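Local coordinates for protein putative archaeal ammonia monooxygenase subunit B (Candidatus Nitrosocaldus yellowstonii, PDB 4O65) that binds copper through a cupredoxin domain and probably forms part of a membrane-bound ammonia monooxygenase, at residues E17-T22 / D58-T63; E29-T34 / K44-M49; G64-Q69 / N101-P106; L74-S79 / T129-A134; E92-D97 / K114-A119. One frame throughout, in Å; residues are numbered along the deposited sequence.

Contact 1. Residues E17-T22 / D58-T63; sequences ETFSAT and DVLIVT
Thr18 and Thr63 form a hydrogen-bonded antiparallel pair where strand 12-19 runs along the edge of one sheet of the cupredoxin domain. Thr18 N gives its hydrogen to Thr63 O at 2.8 Å, and Thr63 N returns the bond to Thr18 O. A water joins the same pair, donating to Thr18 O and hydrogen-bonded to Thr63 OG1. At Ser20, where the strand has ended, a side chain takes over: Ile61 N points almost straight at Ser20 OG (2.8 Å, 172° at the hydrogen), while Ser20 N binds Ile61 O. The hydroxyl reaches this N-H because chi1 of 60° sets OG between the backbone N and the carbonyl carbon. A second water, 2.6 Å from Ser20 OG, donates to Val59 O. On the inner side Phe19 and Val62 lie side by side, with Phe19 CD2 3.7 Å from Val62 CG2 and Val62 CG1 over one ring face near the rim; Leu60 CD1 sits by the ring edge. Val62 CG1 also meets Glu17 CG, whose carboxylate oxygen OE1 bonds Thr129 OG1. Strand 59-68 is flanked on its other side by strand 110-119, while Phe19 packs on Met144 and Leu60 on Ile146 of strand 137-149.

Contact 2. Residues E29-T34 / K44-M49; sequences EFAKRT and KQVDAM
A Met-aromatic contact between Met49 and Phe30 joins two successive helices, 27-35 and the end of 40-47. The two side chains reach toward each other tip to tip: Met49 SD lies at the ring edge, 3.8 Å from Phe30 CE2 and 5.0 Å from the ring centroid, 79° off the normal. Met49 gets there as an extended chain, with CE following SD to the same corner of the ring. Val46 takes the next stretch of the edge, crossing Phe30 obliquely, and both its methyls are 3.8 Å from Phe30 CD2. Its CG2 also touches Ala31 CB at 3.9 Å, which makes Val46 the bridge between two successive residues of the facing helix. One face of the Phe30 ring is met near its rim by Thr34 OG1. That hydroxyl is turned back to donate to Phe30 O at 2.8 Å, from the face of the carbonyl plane opposite to Thr34 N. Across the two segments the contact is apolar and mostly buried. Phe35 of helix 27-35 packs on Val46 and Met49, Ile25 of strand 23-25 and Gln57 adjoin Phe30, and Asp47 OD1 forms a salt bridge with Lys27.

Contact 3. Residues G64-Q69 / N101-P106; sequences GRLVSQ and NVFTIP
Leu66 and Phe103 meet across the interior of the cupredoxin beta-sandwich, where strand 59-68 of one sheet faces the short edge strand 103-105 of the other. The axes of the segments 64-68 and 103-105 pass 9.1 Å apart with their directions 56° away from each other, the spacing of packed sheets and not of neighbours within one. Apolar contacts make up the inner part. The Leu66 side chain crosses that of Phe103 at about a right angle, and its CD1 lies near the plane of the ring at the edge, 3.6 Å from Phe103 CZ. Leu66 CD1 is also 4.2 Å from Ile105 CD1, and two residues further along strand 59-68, Ser68 CB packs on Ile105 CG2 at 3.8 Å. Val12 and Ile14 of strand 12-19 also pack on Leu66, while Phe103 rests on Ile78 of strand 74-81, the neighbour of strand 103-105 within its sheet. Polar contacts gather at the Ser68 end. Ser68 OG, anti to the backbone N, accepts from the backbone nitrogens of Gly108 and Val70, which tie it to the neighbouring loops. It donates to a water at 2.7 Å, and that water donates in turn to Ile105 O. Beside this bridge, Ser68 CB comes within 3.4 Å of Pro106 O.

Contact 4. Residues L74-S79 / T129-A134; sequences LNAWIS and TQLNIA. Unlike the reference sequence in segment 129-134: Ile133 (reference Val).
Trp77 and Asn132 form a hydrogen-bonded pair midway along an antiparallel ladder, the axes of 74-79 and 129-133 approaching to 4.8 Å, their directions 155° apart. Asn132 N approaches Trp77 O at 2.8 Å, nearly straight at 176°, and Trp77 N returns to Asn132 O. Gln130 and Ser79 repeat this exchange, and Ala134 N extends the ladder to Asn75 O. On the Trp77 side of the sheet the indole lies over the Asn132 side chain. With CG between the backbone N and the carbonyl carbon (chi1 58°), the indole folds back over the neighbouring strand, and Asn132 CB makes a CH-pi contact over its five-membered ring, 3.5 Å from the centroid. The amide plane is only 16° from that of the indole. Ala134 CB touches the indole edge, 3.8 Å from Trp77 CZ3. Asn132 ND2 donates to Gln130 OE1 at 2.9 Å and to a water that is also bonded to Ser79 OG and donates to Gln130 O. These two strands are inner members of the second sheet of the cupredoxin sandwich, and strand 123-133 also carries the copper ligands His126 and His128. The opposite face turns into the sandwich: Leu131 CD1 packs on Ala76 CB at 3.8 Å, Leu74 CD1 on Ile133 CG2, and Ile78 CD1 on Thr129 CG2. Besides its bond to Glu17, Thr129 OG1 is hydrogen-bonded to Tyr113 OH.

Contact 5. Residues E92-D97 / K114-A119; sequences EFISRD and KLCLSA
The Phe93 ring is sandwiched, with Leu117 CD2 over the centre of one face and Arg96 CZ over the centre of the other. Leu117 lies alongside the ring, and its CD2 makes a CH-pi contact 3.8 Å from the centroid and 11° off the normal. The Arg96 guanidinium lies nearly flat over the opposite face, and its NH2 donates to Ile78 O of the facing sheet, a bond that would help to keep it there. Leu115 CB comes to the ring edge, 3.7 Å from Phe93 CE1, and Ser95 O lies in the plane of the ring. Between Phe93 and Ser95 the antiparallel register slips by one residue, a classic beta bulge: Ile94 N and Ser95 N both donate to Cys116 O, at 2.7 and 3.1 Å, from the same face of its carbonyl plane. Cys116 N goes back to Ser95 O. Within the bulge, Ile94 CD1 touches Cys116 SG at 3.9 Å, and that sulfur is bonded to Cys51 in a disulfide. Ser95 OG packs against Cys116 CB at 3.3 Å and binds a water that donates to Lys114 O. Regular pairs bracket the bulge, Glu92 with Ser118 and Asp97 with Lys114, and Ser118 OG is hydrogen-bonded to Asp58 OD2.

Contacts 1, 4 and 5 are ladders of backbone hydrogen bonds within a sheet, whereas contacts 2 and 3 join separate elements mainly through apolar side chains. Contacts 1 and 5 belong to one sheet and touch through Val62 O and Leu115 N; contact 4 belongs to the other, and contact 3 spans the gap between the two. Strand 59-68 serves both contacts 1 and 3. Contacts 2 and 3 are buried, although contact 2 lies about 30 Å from contact 4 between centres; the ladders are partly buried. Each ladder pairs a largely apolar inner face with one carrying polar side chains, joined in contact 5 by the Cys116 disulfide.

Contact 1. Residues E17-T22 / D58-T63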
# COMPACT_ATOMS: atom_id res chain seq x y z
N GLU A 17 4.73 -5.41 12.43
CA GLU A 17 4.46 -4.43 11.35
C GLU A 17 5.47 -3.26 11.46
O GLU A 17 5.73 -2.75 12.58
CB GLU A 17 3.05 -3.95 11.52
CG GLU A 17 2.62 -2.93 10.46
CD GLU A 17 1.28 -2.35 10.81
OE1 GLU A 17 0.36 -2.44 9.98
OE2 GLU A 17 1.14 -1.77 11.91
N THR A 18 6.10 -2.85 10.31
CA THR A 18 7.05 -1.75 10.37
C THR A 18 6.71 -0.85 9.20
O THR A 18 6.39 -1.38 8.15
CB THR A 18 8.50 -2.24 10.15
OG1 THR A 18 8.84 -3.12 11.22
CG2 THR A 18 9.43 -1.05 10.12
N PHE A 19 6.79 0.47 9.41
CA PHE A 19 6.53 1.42 8.34
C PHE A 19 7.85 2.09 8.05
O PHE A 19 8.59 2.51 8.99
CB PHE A 19 5.53 2.50 8.81
CG PHE A 19 4.14 1.96 9.02
CD1 PHE A 19 3.82 1.30 10.21
CD2 PHE A 19 3.17 2.12 8.04
CE1 PHE A 19 2.53 0.80 10.41
CE2 PHE A 19 1.87 1.60 8.22
CZ PHE A 19 1.57 0.95 9.42
N SER A 20 8.15 2.28 6.76
CA SER A 20 9.49 2.85 6.41
C SER A 20 9.60 4.35 6.68
O SER A 20 10.70 4.90 6.68
CB SER A 20 9.81 2.60 4.92
OG SER A 20 8.81 3.23 4.10
N ALA A 21 8.48 5.05 6.77
CA ALA A 21 8.53 6.51 6.97
C ALA A 21 7.25 6.98 7.60
O ALA A 21 6.20 6.35 7.44
CB ALA A 21 8.66 7.22 5.60
N THR A 22 7.31 8.16 8.25
CA THR A 22 6.09 8.76 8.76
C THR A 22 5.82 10.11 8.09
O THR A 22 4.82 10.74 8.40
CB THR A 22 6.16 9.01 10.27
OG1 THR A 22 7.30 9.85 10.52
CG2 THR A 22 6.23 7.67 11.03
N ASP A 58 7.74 9.81 -2.35
CA ASP A 58 6.32 9.49 -2.21
C ASP A 58 6.05 8.03 -1.81
O ASP A 58 4.86 7.62 -1.72
CB ASP A 58 5.57 9.77 -3.56
CG ASP A 58 6.05 8.90 -4.67
OD1 ASP A 58 7.32 8.72 -4.81
OD2 ASP A 58 5.19 8.44 -5.46
N VAL A 59 7.12 7.26 -1.58
CA VAL A 59 6.96 5.81 -1.43
C VAL A 59 7.03 5.39 0.04
O VAL A 59 7.93 5.79 0.78
CB VAL A 59 7.98 5.05 -2.28
CG1 VAL A 59 8.01 3.56 -1.93
CG2 VAL A 59 7.67 5.27 -3.75
N LEU A 60 6.08 4.55 0.40
CA LEU A 60 6.00 3.87 1.73
C LEU A 60 6.18 2.40 1.55
O LEU A 60 5.47 1.78 0.72
CB LEU A 60 4.57 4.12 2.32
CG LEU A 60 4.33 3.38 3.67
CD1 LEU A 60 5.23 3.96 4.78
CD2 LEU A 60 2.84 3.63 4.00
N ILE A 61 7.05 1.80 2.39
CA ILE A 61 7.12 0.36 2.54
C ILE A 61 6.57 -0.05 3.91
O ILE A 61 6.97 0.51 4.95
CB ILE A 61 8.61 -0.11 2.44
CG1 ILE A 61 9.18 0.22 1.02
CG2 ILE A 61 8.68 -1.63 2.69
CD1 ILE A 61 10.69 -0.13 0.91
N VAL A 62 5.69 -1.06 3.90
CA VAL A 62 5.19 -1.60 5.16
C VAL A 62 5.57 -3.07 5.11
O VAL A 62 5.24 -3.78 4.12
CB VAL A 62 3.63 -1.47 5.27
CG1 VAL A 62 3.18 -2.00 6.67
CG2 VAL A 62 3.20 -0.03 5.00
N THR A 63 6.19 -3.55 6.19
CA THR A 63 6.54 -4.96 6.22
C THR A 63 6.02 -5.58 7.51
O THR A 63 5.72 -4.85 8.46
CB THR A 63 8.07 -5.20 6.14
OG1 THR A 63 8.74 -4.40 7.15
CG2 THR A 63 8.62 -4.78 4.73
O HOH W 1 8.96 -1.50 6.36
O HOH W 2 9.77 5.33 2.91

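Contact 2. Residues E29-T34 / K44-M49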
# COMPACT_ATOMS: atom_id res chain seq x y z
N GLU A 29 3.94 15.84 -6.17
CA GLU A 29 4.95 16.77 -5.61
C GLU A 29 6.36 16.25 -5.95
O GLU A 29 7.25 17.04 -6.31
CB GLU A 29 4.82 16.90 -4.09
CG GLU A 29 5.68 18.02 -3.48
CD GLU A 29 5.28 19.41 -3.94
OE1 GLU A 29 6.17 20.26 -3.93
OE2 GLU A 29 4.10 19.68 -4.32
N PHE A 30 6.53 14.94 -5.89
CA PHE A 30 7.82 14.34 -6.26
C PHE A 30 8.13 14.54 -7.76
O PHE A 30 9.26 14.94 -8.10
CB PHE A 30 7.89 12.84 -5.94
CG PHE A 30 9.17 12.22 -6.42
CD1 PHE A 30 10.38 12.47 -5.75
CD2 PHE A 30 9.16 11.39 -7.56
CE1 PHE A 30 11.58 11.89 -6.20
CE2 PHE A 30 10.37 10.81 -8.01
CZ PHE A 30 11.56 11.05 -7.31
N ALA A 31 7.13 14.34 -8.60
CA ALA A 31 7.30 14.58 -10.06
C ALA A 31 7.67 16.03 -10.34
O ALA A 31 8.58 16.33 -11.16
CB ALA A 31 6.04 14.21 -10.81
N LYS A 32 6.97 16.94 -9.69
CA LYS A 32 7.23 18.38 -9.88
C LYS A 32 8.69 18.70 -9.50
O LYS A 32 9.39 19.45 -10.23
CB LYS A 32 6.22 19.20 -9.03
CG LYS A 32 6.51 20.70 -8.95
CD LYS A 32 5.41 21.43 -8.19
CE LYS A 32 5.57 22.94 -8.39
NZ LYS A 32 4.69 23.69 -7.44
N ARG A 33 9.14 18.20 -8.36
CA ARG A 33 10.47 18.55 -7.80
C ARG A 33 11.56 17.95 -8.69
O ARG A 33 12.62 18.54 -8.93
CB ARG A 33 10.62 18.00 -6.35
CG ARG A 33 9.76 18.83 -5.38
CD ARG A 33 9.90 18.43 -3.91
NE ARG A 33 8.92 19.16 -3.10
CZ ARG A 33 8.82 19.13 -1.76
NH1 ARG A 33 9.68 18.44 -1.03
NH2 ARG A 33 7.86 19.83 -1.14
N THR A 34 11.25 16.79 -9.27
CA THR A 34 12.30 15.97 -9.95
C THR A 34 12.39 16.26 -11.44
O THR A 34 13.50 16.38 -12.00
CB THR A 34 11.95 14.48 -9.76
OG1 THR A 34 11.94 14.22 -8.34
CG2 THR A 34 13.05 13.55 -10.41
N LYS A 44 4.08 8.70 -15.09
CA LYS A 44 4.60 7.41 -15.60
C LYS A 44 6.12 7.23 -15.53
O LYS A 44 6.60 6.14 -15.29
CB LYS A 44 4.10 7.14 -17.03
CG LYS A 44 2.59 7.02 -17.08
CD LYS A 44 2.12 6.76 -18.49
CE LYS A 44 0.74 6.11 -18.47
NZ LYS A 44 0.07 6.20 -19.82
N GLN A 45 6.88 8.32 -15.65
CA GLN A 45 8.31 8.26 -15.47
C GLN A 45 8.62 7.97 -13.97
O GLN A 45 9.61 7.30 -13.68
CB GLN A 45 8.99 9.56 -15.84
CG GLN A 45 8.81 9.89 -17.32
CD GLN A 45 9.49 11.20 -17.66
OE1 GLN A 45 8.87 12.25 -17.63
NE2 GLN A 45 10.79 11.13 -17.90
N VAL A 46 7.82 8.54 -13.09
CA VAL A 46 8.03 8.26 -11.64
C VAL A 46 7.71 6.76 -11.42
O VAL A 46 8.46 5.99 -10.74
CB VAL A 46 7.12 9.13 -10.75
CG1 VAL A 46 7.20 8.66 -9.29
CG2 VAL A 46 7.53 10.61 -10.86
N ASP A 47 6.59 6.33 -11.99
CA ASP A 47 6.20 4.89 -11.83
C ASP A 47 7.29 3.94 -12.28
O ASP A 47 7.48 2.85 -11.66
CB ASP A 47 4.92 4.52 -12.63
CG ASP A 47 3.69 5.21 -12.15
OD1 ASP A 47 3.62 5.67 -11.01
OD2 ASP A 47 2.74 5.29 -12.96
N ALA A 48 8.01 4.32 -13.33
CA ALA A 48 9.10 3.53 -13.86
C ALA A 48 10.24 3.29 -12.85
O ALA A 48 11.01 2.32 -12.96
CB ALA A 48 9.62 4.15 -15.18
N MET A 49 10.35 4.16 -11.83
CA MET A 49 11.35 3.96 -10.79
C MET A 49 11.02 2.76 -9.89
O MET A 49 11.91 2.26 -9.16
CB MET A 49 11.50 5.23 -9.95
CG MET A 49 11.95 6.40 -10.83
SD MET A 49 11.99 7.86 -9.80
CE MET A 49 12.43 9.18 -10.96

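Contact 3. Residues G64-Q69 / N101-P106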
# COMPACT_ATOMS: atom_id res chain seq x y z
N GLY A 64 5.91 -6.91 7.51
CA GLY A 64 5.47 -7.63 8.74
C GLY A 64 5.37 -9.11 8.47
O GLY A 64 5.94 -9.61 7.48
N ARG A 65 4.67 -9.84 9.34
CA ARG A 65 4.56 -11.26 9.13
C ARG A 65 3.11 -11.60 9.46
O ARG A 65 2.55 -11.01 10.38
CB ARG A 65 5.45 -12.05 10.15
CG ARG A 65 6.95 -11.84 10.12
CD ARG A 65 7.65 -12.82 11.16
NE ARG A 65 7.09 -12.53 12.51
CZ ARG A 65 6.72 -13.42 13.44
NH1 ARG A 65 6.88 -14.74 13.26
NH2 ARG A 65 6.22 -13.00 14.60
N LEU A 66 2.52 -12.49 8.66
CA LEU A 66 1.14 -12.98 8.91
C LEU A 66 1.31 -14.34 9.57
O LEU A 66 2.04 -15.21 9.05
CB LEU A 66 0.40 -13.15 7.60
CG LEU A 66 0.43 -11.89 6.74
CD1 LEU A 66 -0.23 -12.15 5.37
CD2 LEU A 66 -0.32 -10.73 7.44
N VAL A 67 0.71 -14.47 10.74
CA VAL A 67 0.94 -15.69 11.54
C VAL A 67 -0.37 -16.41 11.79
O VAL A 67 -1.29 -15.89 12.47
CB VAL A 67 1.64 -15.33 12.86
CG1 VAL A 67 1.83 -16.62 13.70
CG2 VAL A 67 2.95 -14.61 12.58
N SER A 68 -0.48 -17.61 11.24
CA SER A 68 -1.76 -18.36 11.32
C SER A 68 -1.94 -19.06 12.65
O SER A 68 -1.00 -19.67 13.16
CB SER A 68 -1.80 -19.42 10.19
OG SER A 68 -2.88 -20.35 10.37
N GLN A 69 -3.15 -18.96 13.21
CA GLN A 69 -3.53 -19.65 14.43
C GLN A 69 -4.57 -20.73 14.19
O GLN A 69 -5.13 -21.30 15.15
CB GLN A 69 -4.02 -18.61 15.44
CG GLN A 69 -2.89 -17.59 15.67
CD GLN A 69 -3.12 -16.66 16.84
OE1 GLN A 69 -4.09 -15.87 16.87
NE2 GLN A 69 -2.22 -16.75 17.82
N ASN A 101 -3.04 -11.90 -6.40
CA ASN A 101 -4.25 -11.22 -5.92
C ASN A 101 -4.78 -11.86 -4.62
O ASN A 101 -5.30 -11.17 -3.74
CB ASN A 101 -5.38 -11.29 -6.96
CG ASN A 101 -5.06 -10.54 -8.24
OD1 ASN A 101 -4.68 -11.14 -9.25
ND2 ASN A 101 -5.22 -9.22 -8.21
N VAL A 102 -4.69 -13.18 -4.56
CA VAL A 102 -4.97 -13.96 -3.34
C VAL A 102 -3.77 -14.89 -3.13
O VAL A 102 -3.15 -15.39 -4.10
CB VAL A 102 -6.26 -14.75 -3.55
CG1 VAL A 102 -6.56 -15.67 -2.41
CG2 VAL A 102 -7.44 -13.81 -3.81
N PHE A 103 -3.38 -15.12 -1.88
CA PHE A 103 -2.31 -16.09 -1.60
C PHE A 103 -2.69 -17.03 -0.48
O PHE A 103 -3.70 -16.79 0.24
CB PHE A 103 -1.00 -15.36 -1.29
CG PHE A 103 -1.13 -14.37 -0.17
CD1 PHE A 103 -0.97 -14.79 1.16
CD2 PHE A 103 -1.44 -13.03 -0.43
CE1 PHE A 103 -1.13 -13.89 2.22
CE2 PHE A 103 -1.60 -12.11 0.65
CZ PHE A 103 -1.40 -12.57 1.96
N THR A 104 -1.88 -18.08 -0.27
CA THR A 104 -2.18 -19.04 0.78
C THR A 104 -1.41 -18.75 2.05
O THR A 104 -0.19 -18.48 2.01
CB THR A 104 -1.82 -20.48 0.34
OG1 THR A 104 -2.60 -20.78 -0.81
CG2 THR A 104 -2.13 -21.51 1.45
N ILE A 105 -2.11 -18.87 3.18
CA ILE A 105 -1.43 -18.83 4.45
C ILE A 105 -1.48 -20.22 5.05
O ILE A 105 -2.56 -20.73 5.35
CB ILE A 105 -2.09 -17.82 5.43
CG1 ILE A 105 -2.07 -16.43 4.79
CG2 ILE A 105 -1.29 -17.80 6.74
CD1 ILE A 105 -2.82 -15.39 5.60
N PRO A 106 -0.31 -20.88 5.16
CA PRO A 106 -0.38 -22.28 5.58
C PRO A 106 -0.88 -22.39 7.00
O PRO A 106 -0.55 -21.56 7.84
CB PRO A 106 1.09 -22.78 5.53
CG PRO A 106 1.88 -21.68 4.92
CD PRO A 106 1.05 -20.43 4.81
O HOH W 3 -3.90 -20.70 7.92

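Contact 4. Residues L74-S79 / T129-A134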
# COMPACT_ATOMS: atom_id res chain seq x y z
N LEU A 74 -5.43 -21.17 4.71
CA LEU A 74 -6.39 -20.11 4.38
C LEU A 74 -5.96 -19.34 3.17
O LEU A 74 -4.74 -19.21 2.91
CB LEU A 74 -6.48 -19.09 5.54
CG LEU A 74 -7.03 -19.65 6.85
CD1 LEU A 74 -6.89 -18.63 7.98
CD2 LEU A 74 -8.52 -20.01 6.70
N ASN A 75 -6.94 -18.77 2.48
CA ASN A 75 -6.67 -17.84 1.36
C ASN A 75 -6.90 -16.41 1.84
O ASN A 75 -7.82 -16.18 2.61
CB ASN A 75 -7.61 -18.09 0.18
CG ASN A 75 -7.30 -19.40 -0.47
OD1 ASN A 75 -6.16 -19.82 -0.43
ND2 ASN A 75 -8.32 -20.09 -0.97
N ALA A 76 -6.03 -15.51 1.41
CA ALA A 76 -6.07 -14.13 1.88
C ALA A 76 -5.54 -13.13 0.86
O ALA A 76 -4.83 -13.49 -0.09
CB ALA A 76 -5.27 -14.04 3.18
N TRP A 77 -5.90 -11.85 1.07
CA TRP A 77 -5.27 -10.75 0.35
C TRP A 77 -5.01 -9.61 1.33
O TRP A 77 -5.59 -9.56 2.43
CB TRP A 77 -6.12 -10.29 -0.82
CG TRP A 77 -7.52 -9.84 -0.48
CD1 TRP A 77 -7.99 -8.52 -0.34
CD2 TRP A 77 -8.69 -10.69 -0.31
NE1 TRP A 77 -9.34 -8.53 -0.04
CE2 TRP A 77 -9.81 -9.81 -0.03
CE3 TRP A 77 -8.90 -12.08 -0.31
CZ2 TRP A 77 -11.10 -10.31 0.23
CZ3 TRP A 77 -10.20 -12.56 -0.05
CH2 TRP A 77 -11.26 -11.69 0.20
N ILE A 78 -4.07 -8.74 0.95
CA ILE A 78 -3.59 -7.73 1.83
C ILE A 78 -3.71 -6.35 1.22
O ILE A 78 -3.61 -6.20 0.00
CB ILE A 78 -2.13 -8.09 2.18
CG1 ILE A 78 -1.59 -7.22 3.29
CG2 ILE A 78 -1.19 -8.10 0.95
CD1 ILE A 78 -0.52 -8.06 4.00
N SER A 79 -3.98 -5.34 2.04
CA SER A 79 -4.11 -4.01 1.53
C SER A 79 -3.71 -3.05 2.63
O SER A 79 -3.31 -3.50 3.70
CB SER A 79 -5.53 -3.74 1.04
OG SER A 79 -6.49 -3.94 2.07
N THR A 129 -1.85 -2.01 8.24
CA THR A 129 -1.96 -3.20 7.36
C THR A 129 -3.38 -3.77 7.50
O THR A 129 -3.86 -3.98 8.62
CB THR A 129 -0.97 -4.30 7.79
OG1 THR A 129 0.36 -3.78 7.67
CG2 THR A 129 -1.10 -5.51 6.86
N GLN A 130 -4.02 -4.08 6.37
CA GLN A 130 -5.33 -4.77 6.44
C GLN A 130 -5.23 -6.15 5.79
O GLN A 130 -4.85 -6.28 4.62
CB GLN A 130 -6.35 -3.91 5.63
CG GLN A 130 -7.73 -4.59 5.61
CD GLN A 130 -8.81 -3.77 4.95
OE1 GLN A 130 -9.80 -4.36 4.34
NE2 GLN A 130 -8.70 -2.48 5.06
N LEU A 131 -5.55 -7.20 6.56
CA LEU A 131 -5.58 -8.53 5.98
C LEU A 131 -7.02 -8.89 5.74
O LEU A 131 -7.87 -8.60 6.61
CB LEU A 131 -4.96 -9.52 7.00
CG LEU A 131 -4.91 -10.97 6.49
CD1 LEU A 131 -3.99 -11.09 5.28
CD2 LEU A 131 -4.51 -11.94 7.65
N ASN A 132 -7.35 -9.48 4.58
CA ASN A 132 -8.67 -10.08 4.38
C ASN A 132 -8.55 -11.56 4.20
O ASN A 132 -7.84 -12.01 3.31
CB ASN A 132 -9.41 -9.48 3.21
CG ASN A 132 -10.18 -8.24 3.66
OD1 ASN A 132 -11.29 -8.32 4.30
ND2 ASN A 132 -9.52 -7.16 3.50
N ILE A 133 -9.17 -12.29 5.12
CA ILE A 133 -9.14 -13.74 5.06
C ILE A 133 -10.42 -14.16 4.34
O ILE A 133 -11.53 -13.83 4.79
CB ILE A 133 -9.12 -14.35 6.47
CG1 ILE A 133 -7.88 -13.82 7.23
CG2 ILE A 133 -9.18 -15.91 6.32
CD1 ILE A 133 -7.92 -14.08 8.72
N ALA A 134 -10.26 -14.88 3.21
CA ALA A 134 -11.44 -15.27 2.37
C ALA A 134 -12.37 -16.10 3.23
O ALA A 134 -11.92 -17.04 3.93
CB ALA A 134 -10.96 -16.12 1.18
O HOH W 4 -9.64 -18.86 3.45
O HOH W 5 -7.15 -6.59 2.41

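Contact 5. Residues E92-D97 / K114-A119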
# COMPACT_ATOMS: atom_id res chain seq x y z
N GLU A 92 -1.68 4.39 -3.79
CA GLU A 92 -1.66 3.48 -4.92
C GLU A 92 -0.68 2.35 -4.62
O GLU A 92 0.45 2.64 -4.19
CB GLU A 92 -1.13 4.30 -6.11
CG GLU A 92 -1.04 3.56 -7.41
CD GLU A 92 -0.80 4.57 -8.49
OE1 GLU A 92 0.37 4.92 -8.72
OE2 GLU A 92 -1.81 5.09 -9.01
N PHE A 93 -1.03 1.09 -4.90
CA PHE A 93 -0.03 0.03 -4.82
C PHE A 93 1.03 0.13 -5.90
O PHE A 93 0.76 0.48 -7.07
CB PHE A 93 -0.62 -1.41 -4.73
CG PHE A 93 -0.92 -1.83 -3.31
CD1 PHE A 93 0.09 -2.38 -2.51
CD2 PHE A 93 -2.17 -1.58 -2.73
CE1 PHE A 93 -0.15 -2.74 -1.19
CE2 PHE A 93 -2.42 -1.94 -1.41
CZ PHE A 93 -1.41 -2.51 -0.64
N ILE A 94 2.26 -0.13 -5.48
CA ILE A 94 3.36 -0.28 -6.39
C ILE A 94 3.65 -1.79 -6.49
O ILE A 94 3.87 -2.30 -7.59
CB ILE A 94 4.63 0.47 -5.91
CG1 ILE A 94 4.38 1.98 -5.98
CG2 ILE A 94 5.88 0.00 -6.71
CD1 ILE A 94 5.41 2.80 -5.20
N SER A 95 3.70 -2.48 -5.34
CA SER A 95 4.00 -3.87 -5.33
C SER A 95 3.55 -4.51 -4.01
O SER A 95 3.30 -3.85 -3.00
CB SER A 95 5.50 -4.14 -5.59
OG SER A 95 6.31 -3.67 -4.51
N ARG A 96 3.39 -5.82 -4.08
CA ARG A 96 3.00 -6.62 -2.89
C ARG A 96 3.79 -7.89 -2.89
O ARG A 96 4.05 -8.49 -3.97
CB ARG A 96 1.54 -7.07 -2.95
CG ARG A 96 0.48 -6.02 -2.71
CD ARG A 96 -0.82 -6.68 -3.19
NE ARG A 96 -2.00 -6.06 -2.59
CZ ARG A 96 -2.71 -5.10 -3.17
NH1 ARG A 96 -2.34 -4.64 -4.38
NH2 ARG A 96 -3.78 -4.61 -2.56
N ASP A 97 4.17 -8.35 -1.69
CA ASP A 97 4.70 -9.70 -1.53
C ASP A 97 3.98 -10.27 -0.32
O ASP A 97 3.91 -9.58 0.69
CB ASP A 97 6.20 -9.61 -1.25
CG ASP A 97 6.87 -10.97 -1.21
OD1 ASP A 97 6.51 -11.88 -1.98
OD2 ASP A 97 7.77 -11.12 -0.37
N LYS A 114 5.29 -7.71 2.34
CA LYS A 114 5.85 -6.39 2.06
C LYS A 114 4.88 -5.68 1.11
O LYS A 114 4.52 -6.22 0.03
CB LYS A 114 7.25 -6.47 1.46
CG LYS A 114 7.74 -5.09 0.93
CD LYS A 114 9.26 -5.18 0.73
CE LYS A 114 9.84 -3.97 -0.01
NZ LYS A 114 11.37 -3.97 -0.07
N LEU A 115 4.44 -4.50 1.53
CA LEU A 115 3.57 -3.67 0.71
C LEU A 115 4.36 -2.41 0.36
O LEU A 115 5.05 -1.81 1.24
CB LEU A 115 2.35 -3.21 1.50
CG LEU A 115 1.68 -4.29 2.36
CD1 LEU A 115 0.48 -3.66 3.04
CD2 LEU A 115 1.28 -5.42 1.44
N CYS A 116 4.30 -2.03 -0.91
CA CYS A 116 5.00 -0.84 -1.36
C CYS A 116 3.92 0.02 -2.03
O CYS A 116 3.26 -0.48 -2.95
CB CYS A 116 6.05 -1.17 -2.39
SG CYS A 116 7.12 0.30 -2.68
N LEU A 117 3.78 1.27 -1.58
CA LEU A 117 2.69 2.18 -2.04
C LEU A 117 3.22 3.56 -2.33
O LEU A 117 4.26 3.95 -1.78
CB LEU A 117 1.59 2.35 -0.95
CG LEU A 117 0.90 1.05 -0.52
CD1 LEU A 117 1.48 0.60 0.81
CD2 LEU A 117 -0.60 1.27 -0.42
N SER A 118 2.54 4.25 -3.23
CA SER A 118 2.77 5.65 -3.53
C SER A 118 1.67 6.49 -2.86
O SER A 118 0.46 6.18 -2.99
CB SER A 118 2.67 5.86 -5.05
OG SER A 118 2.75 7.25 -5.28
N ALA A 119 2.06 7.51 -2.09
CA ALA A 119 1.06 8.47 -1.58
C ALA A 119 0.62 9.37 -2.72
O ALA A 119 1.46 10.03 -3.37
CB ALA A 119 1.70 9.33 -0.49
O HOH W 6 6.25 -5.46 -2.27